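Local coordinates for protein ATP phosphoribosyltransferase regulatory subunit (Bacillus halodurans, PDB 3OD1) that is probably required, together with HisG, for the first step of histidine biosynthesis and may let histidine feedback-regulate ATP phosphoribosyltransferase activity, at residues L192-K205 with S215-R227. Sequence-based numbering, arbitrary orientation.
Sequences LYEKNYVGYREHVK and SRLMNLLSLRGGR
Leu221 is wedged between two tyrosine rings and a guanidinium group, each of which offers it a flat face. Its CG lies over the Tyr197 ring, 4.0 Å from the centroid, while CD1 covers a face of the Tyr200 ring and also meets Leu192 CD2 at 3.7 Å. The other methyl, CD2, sits centrally over the Arg201 guanidinium, 3.6 Å from CZ. A chi1 of -101°, away from the usual staggered values, places CG over Tyr197 and turns the two methyls to Tyr200 and Arg201. Tyr200, its CG anti to the backbone N (chi1 177°), reaches across to the facing helix, where its OH donates to Leu217 O at 2.7 Å. That oxygen lies in the ring plane, but the hydroxyl stands above the carbonyl plane and so misses the lone-pair directions. The bond gives a buried hydroxyl a partner on a backbone carbonyl of that helix. Leu220 CD2 packs beside the same OH and against Leu192 CD1. Farther along, the bent selenomethionine at Met218 crosses Arg201 nearly at a right angle, and its CE presses on Lys205 CE at a tight 3.4 Å; next to it Val204 CG1 packs against Leu217 CB. At the other end Tyr197 OH stands over a face of the Arg224 guanidinium without bonding to it: the hydroxyl pairs with Thr270, and Arg224 NE forms a salt bridge with Asp268. Asn196 OD1 caps helix 197-205 by accepting from Gly199 N. Leu188 of helix 182-193 adds to the core by touching Tyr200, Val204 and Leu217. Helices 197-205 and 215-220 run antiparallel, their axes 10.1 Å apart at closest approach, as a helical hairpin in the histidyl-tRNA synthetase-like region, leading into edge strand 224-225 of the large mixed sheet of this class II synthetase relative.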
# COMPACT_ATOMS: atom_id res chain seq x y z
N LEU B 192 -21.31 24.31 15.69
CA LEU B 192 -21.73 23.51 14.53
C LEU B 192 -20.69 22.44 14.22
O LEU B 192 -21.02 21.29 13.97
CB LEU B 192 -21.96 24.39 13.30
CG LEU B 192 -23.06 25.46 13.45
CD1 LEU B 192 -23.01 26.47 12.31
CD2 LEU B 192 -24.43 24.79 13.54
N TYR B 193 -19.43 22.85 14.21
CA TYR B 193 -18.33 21.94 13.95
C TYR B 193 -18.36 20.74 14.90
O TYR B 193 -18.11 19.60 14.50
CB TYR B 193 -17.02 22.71 14.09
CG TYR B 193 -15.78 21.86 14.01
CD1 TYR B 193 -15.42 21.24 12.82
CD2 TYR B 193 -14.95 21.71 15.11
CE1 TYR B 193 -14.26 20.46 12.74
CE2 TYR B 193 -13.81 20.94 15.05
CZ TYR B 193 -13.47 20.32 13.87
OH TYR B 193 -12.32 19.56 13.82
N GLU B 194 -18.69 21.00 16.16
CA GLU B 194 -18.74 19.94 17.15
C GLU B 194 -20.14 19.34 17.25
O GLU B 194 -20.40 18.50 18.11
CB GLU B 194 -18.26 20.47 18.50
CG GLU B 194 -16.80 20.88 18.49
CD GLU B 194 -16.42 21.72 19.68
OE1 GLU B 194 -17.28 21.88 20.58
OE2 GLU B 194 -15.28 22.22 19.72
N LYS B 195 -21.02 19.79 16.36
CA LYS B 195 -22.40 19.29 16.30
C LYS B 195 -23.12 19.41 17.64
O LYS B 195 -23.96 18.59 18.00
CB LYS B 195 -22.43 17.86 15.75
CG LYS B 195 -21.78 17.78 14.38
CD LYS B 195 -21.81 16.39 13.82
CE LYS B 195 -20.90 16.28 12.61
NZ LYS B 195 -21.32 17.15 11.49
N ASN B 196 -22.79 20.47 18.36
CA ASN B 196 -23.40 20.76 19.64
C ASN B 196 -24.56 21.77 19.50
O ASN B 196 -24.38 22.96 19.78
CB ASN B 196 -22.33 21.27 20.60
CG ASN B 196 -22.86 21.49 22.00
OD1 ASN B 196 -24.03 21.24 22.29
ND2 ASN B 196 -21.99 21.97 22.88
N TYR B 197 -25.72 21.29 19.07
CA TYR B 197 -26.88 22.17 18.88
C TYR B 197 -27.38 22.71 20.21
O TYR B 197 -27.87 23.84 20.30
CB TYR B 197 -28.03 21.43 18.18
CG TYR B 197 -27.76 20.95 16.77
CD1 TYR B 197 -26.49 21.06 16.20
CD2 TYR B 197 -28.78 20.37 16.01
CE1 TYR B 197 -26.26 20.61 14.90
CE2 TYR B 197 -28.55 19.92 14.72
CZ TYR B 197 -27.29 20.04 14.18
OH TYR B 197 -27.08 19.57 12.90
N VAL B 198 -27.27 21.89 21.25
CA VAL B 198 -27.71 22.30 22.58
C VAL B 198 -26.93 23.54 23.01
O VAL B 198 -27.51 24.54 23.41
CB VAL B 198 -27.52 21.16 23.60
CG1 VAL B 198 -27.85 21.64 25.00
CG2 VAL B 198 -28.39 19.97 23.23
N GLY B 199 -25.60 23.46 22.92
CA GLY B 199 -24.74 24.58 23.25
C GLY B 199 -25.00 25.76 22.33
O GLY B 199 -24.99 26.91 22.76
N TYR B 200 -25.23 25.45 21.06
CA TYR B 200 -25.48 26.46 20.04
C TYR B 200 -26.75 27.26 20.34
O TYR B 200 -26.73 28.49 20.28
CB TYR B 200 -25.59 25.78 18.68
CG TYR B 200 -25.93 26.68 17.51
CD1 TYR B 200 -24.95 27.09 16.62
CD2 TYR B 200 -27.24 27.08 17.28
CE1 TYR B 200 -25.26 27.89 15.54
CE2 TYR B 200 -27.56 27.89 16.21
CZ TYR B 200 -26.57 28.29 15.34
OH TYR B 200 -26.89 29.08 14.27
N ARG B 201 -27.84 26.57 20.67
CA ARG B 201 -29.08 27.26 21.03
C ARG B 201 -28.88 28.12 22.28
O ARG B 201 -29.34 29.26 22.34
CB ARG B 201 -30.23 26.27 21.26
CG ARG B 201 -30.67 25.51 20.02
CD ARG B 201 -31.68 24.42 20.39
NE ARG B 201 -31.73 23.34 19.41
CZ ARG B 201 -32.39 23.41 18.25
NH1 ARG B 201 -33.05 24.52 17.93
NH2 ARG B 201 -32.39 22.38 17.42
N GLU B 202 -28.20 27.57 23.27
CA GLU B 202 -27.95 28.27 24.53
C GLU B 202 -27.15 29.54 24.27
O GLU B 202 -27.44 30.60 24.83
CB GLU B 202 -27.21 27.36 25.51
CG GLU B 202 -27.37 27.75 26.97
CD GLU B 202 -28.74 27.37 27.54
OE1 GLU B 202 -29.26 28.11 28.39
OE2 GLU B 202 -29.28 26.31 27.13
N HIS B 203 -26.14 29.42 23.41
CA HIS B 203 -25.25 30.54 23.11
C HIS B 203 -25.97 31.66 22.37
O HIS B 203 -25.73 32.84 22.63
CB HIS B 203 -24.06 30.06 22.28
CG HIS B 203 -23.03 31.12 22.05
ND1 HIS B 203 -22.72 31.61 20.80
CD2 HIS B 203 -22.24 31.80 22.93
CE1 HIS B 203 -21.78 32.53 20.91
NE2 HIS B 203 -21.47 32.67 22.19
N VAL B 204 -26.85 31.28 21.45
CA VAL B 204 -27.58 32.26 20.66
C VAL B 204 -28.50 33.09 21.55
O VAL B 204 -28.63 34.30 21.37
CB VAL B 204 -28.40 31.58 19.53
CG1 VAL B 204 -29.22 32.60 18.77
CG2 VAL B 204 -27.47 30.84 18.58
N LYS B 205 -29.14 32.44 22.51
CA LYS B 205 -30.04 33.12 23.42
C LYS B 205 -29.29 34.02 24.40
O LYS B 205 -29.86 34.96 24.95
CB LYS B 205 -30.93 32.12 24.16
CG LYS B 205 -31.88 31.37 23.25
CD LYS B 205 -33.01 30.71 24.03
CE LYS B 205 -34.01 30.05 23.09
NZ LYS B 205 -35.23 29.59 23.80
N SER B 215 -33.80 34.29 15.71
CA SER B 215 -34.60 33.33 14.96
C SER B 215 -33.88 32.84 13.71
O SER B 215 -33.97 31.67 13.34
CB SER B 215 -35.95 33.92 14.58
OG SER B 215 -36.65 34.36 15.73
N ARG B 216 -33.18 33.76 13.04
CA ARG B 216 -32.42 33.40 11.86
C ARG B 216 -31.36 32.37 12.25
O ARG B 216 -31.35 31.26 11.72
CB ARG B 216 -31.77 34.64 11.22
CG ARG B 216 -32.77 35.68 10.71
CD ARG B 216 -32.22 36.44 9.50
NE ARG B 216 -31.25 37.46 9.88
CZ ARG B 216 -30.22 37.86 9.13
NH1 ARG B 216 -29.41 38.81 9.59
NH2 ARG B 216 -29.99 37.32 7.94
N LEU B 217 -30.49 32.73 13.19
CA LEU B 217 -29.45 31.82 13.65
C LEU B 217 -30.05 30.49 14.08
O LEU B 217 -29.50 29.42 13.80
CB LEU B 217 -28.66 32.44 14.81
CG LEU B 217 -27.79 33.65 14.43
CD1 LEU B 217 -27.02 34.16 15.63
CD2 LEU B 217 -26.84 33.27 13.32
N MSE B 218 -31.20 30.57 14.73
CA MSE B 218 -31.90 29.40 15.26
C MSE B 218 -32.40 28.49 14.14
O MSE B 218 -32.27 27.25 14.21
CB MSE B 218 -33.07 29.86 16.14
CG MSE B 218 -33.26 29.03 17.39
SE MSE B 218 -31.69 29.06 18.53
CE MSE B 218 -32.42 30.07 20.03
N ASN B 219 -32.98 29.10 13.11
CA ASN B 219 -33.58 28.34 12.01
C ASN B 219 -32.56 27.63 11.11
O ASN B 219 -32.91 26.73 10.36
CB ASN B 219 -34.52 29.23 11.19
CG ASN B 219 -35.85 29.46 11.88
OD1 ASN B 219 -36.42 28.54 12.47
ND2 ASN B 219 -36.35 30.69 11.82
N LEU B 220 -31.30 28.05 11.20
CA LEU B 220 -30.22 27.37 10.48
C LEU B 220 -30.23 25.89 10.82
O LEU B 220 -30.12 25.05 9.94
CB LEU B 220 -28.86 27.96 10.86
CG LEU B 220 -27.62 27.20 10.38
CD1 LEU B 220 -27.64 27.03 8.87
CD2 LEU B 220 -26.38 27.95 10.84
N LEU B 221 -30.37 25.58 12.11
CA LEU B 221 -30.37 24.21 12.60
C LEU B 221 -31.45 23.33 11.98
O LEU B 221 -31.35 22.11 11.97
CB LEU B 221 -30.52 24.20 14.12
CG LEU B 221 -29.26 24.01 14.95
CD1 LEU B 221 -28.05 24.65 14.30
CD2 LEU B 221 -29.48 24.53 16.37
N SER B 222 -32.50 23.96 11.47
CA SER B 222 -33.60 23.22 10.87
C SER B 222 -33.38 22.90 9.40
O SER B 222 -34.15 22.16 8.81
CB SER B 222 -34.92 23.99 11.04
OG SER B 222 -35.52 23.68 12.28
N LEU B 223 -32.34 23.48 8.80
CA LEU B 223 -32.10 23.33 7.37
C LEU B 223 -31.45 21.98 7.06
O LEU B 223 -30.29 21.91 6.64
CB LEU B 223 -31.24 24.48 6.84
CG LEU B 223 -31.80 25.88 7.05
CD1 LEU B 223 -30.78 26.95 6.67
CD2 LEU B 223 -33.12 26.05 6.29
N ARG B 224 -32.21 20.92 7.28
CA ARG B 224 -31.72 19.56 7.13
C ARG B 224 -32.83 18.71 6.57
O ARG B 224 -33.82 18.44 7.26
CB ARG B 224 -31.28 19.00 8.49
CG ARG B 224 -30.49 19.98 9.35
CD ARG B 224 -30.00 19.33 10.64
NE ARG B 224 -28.87 18.42 10.43
CZ ARG B 224 -28.85 17.16 10.84
NH1 ARG B 224 -29.92 16.66 11.45
NH2 ARG B 224 -27.78 16.40 10.63
N GLY B 225 -32.69 18.29 5.31
CA GLY B 225 -33.70 17.47 4.66
C GLY B 225 -33.45 17.28 3.18
O GLY B 225 -32.32 17.09 2.74
N GLY B 226 -34.53 17.34 2.40
CA GLY B 226 -34.47 17.13 0.97
C GLY B 226 -34.22 18.43 0.22
O GLY B 226 -33.91 19.45 0.83
N ARG B 227 -34.38 18.38 -1.10
CA ARG B 227 -34.20 19.55 -1.96
C ARG B 227 -34.98 20.76 -1.44
O ARG B 227 -34.63 21.91 -1.74
CB ARG B 227 -34.63 19.20 -3.39
CG ARG B 227 -34.14 20.16 -4.47
CD ARG B 227 -35.31 20.65 -5.31
NE ARG B 227 -35.16 20.38 -6.75
CZ ARG B 227 -35.88 19.50 -7.42
NH1 ARG B 227 -36.81 18.77 -6.80
NH2 ARG B 227 -35.69 19.33 -8.73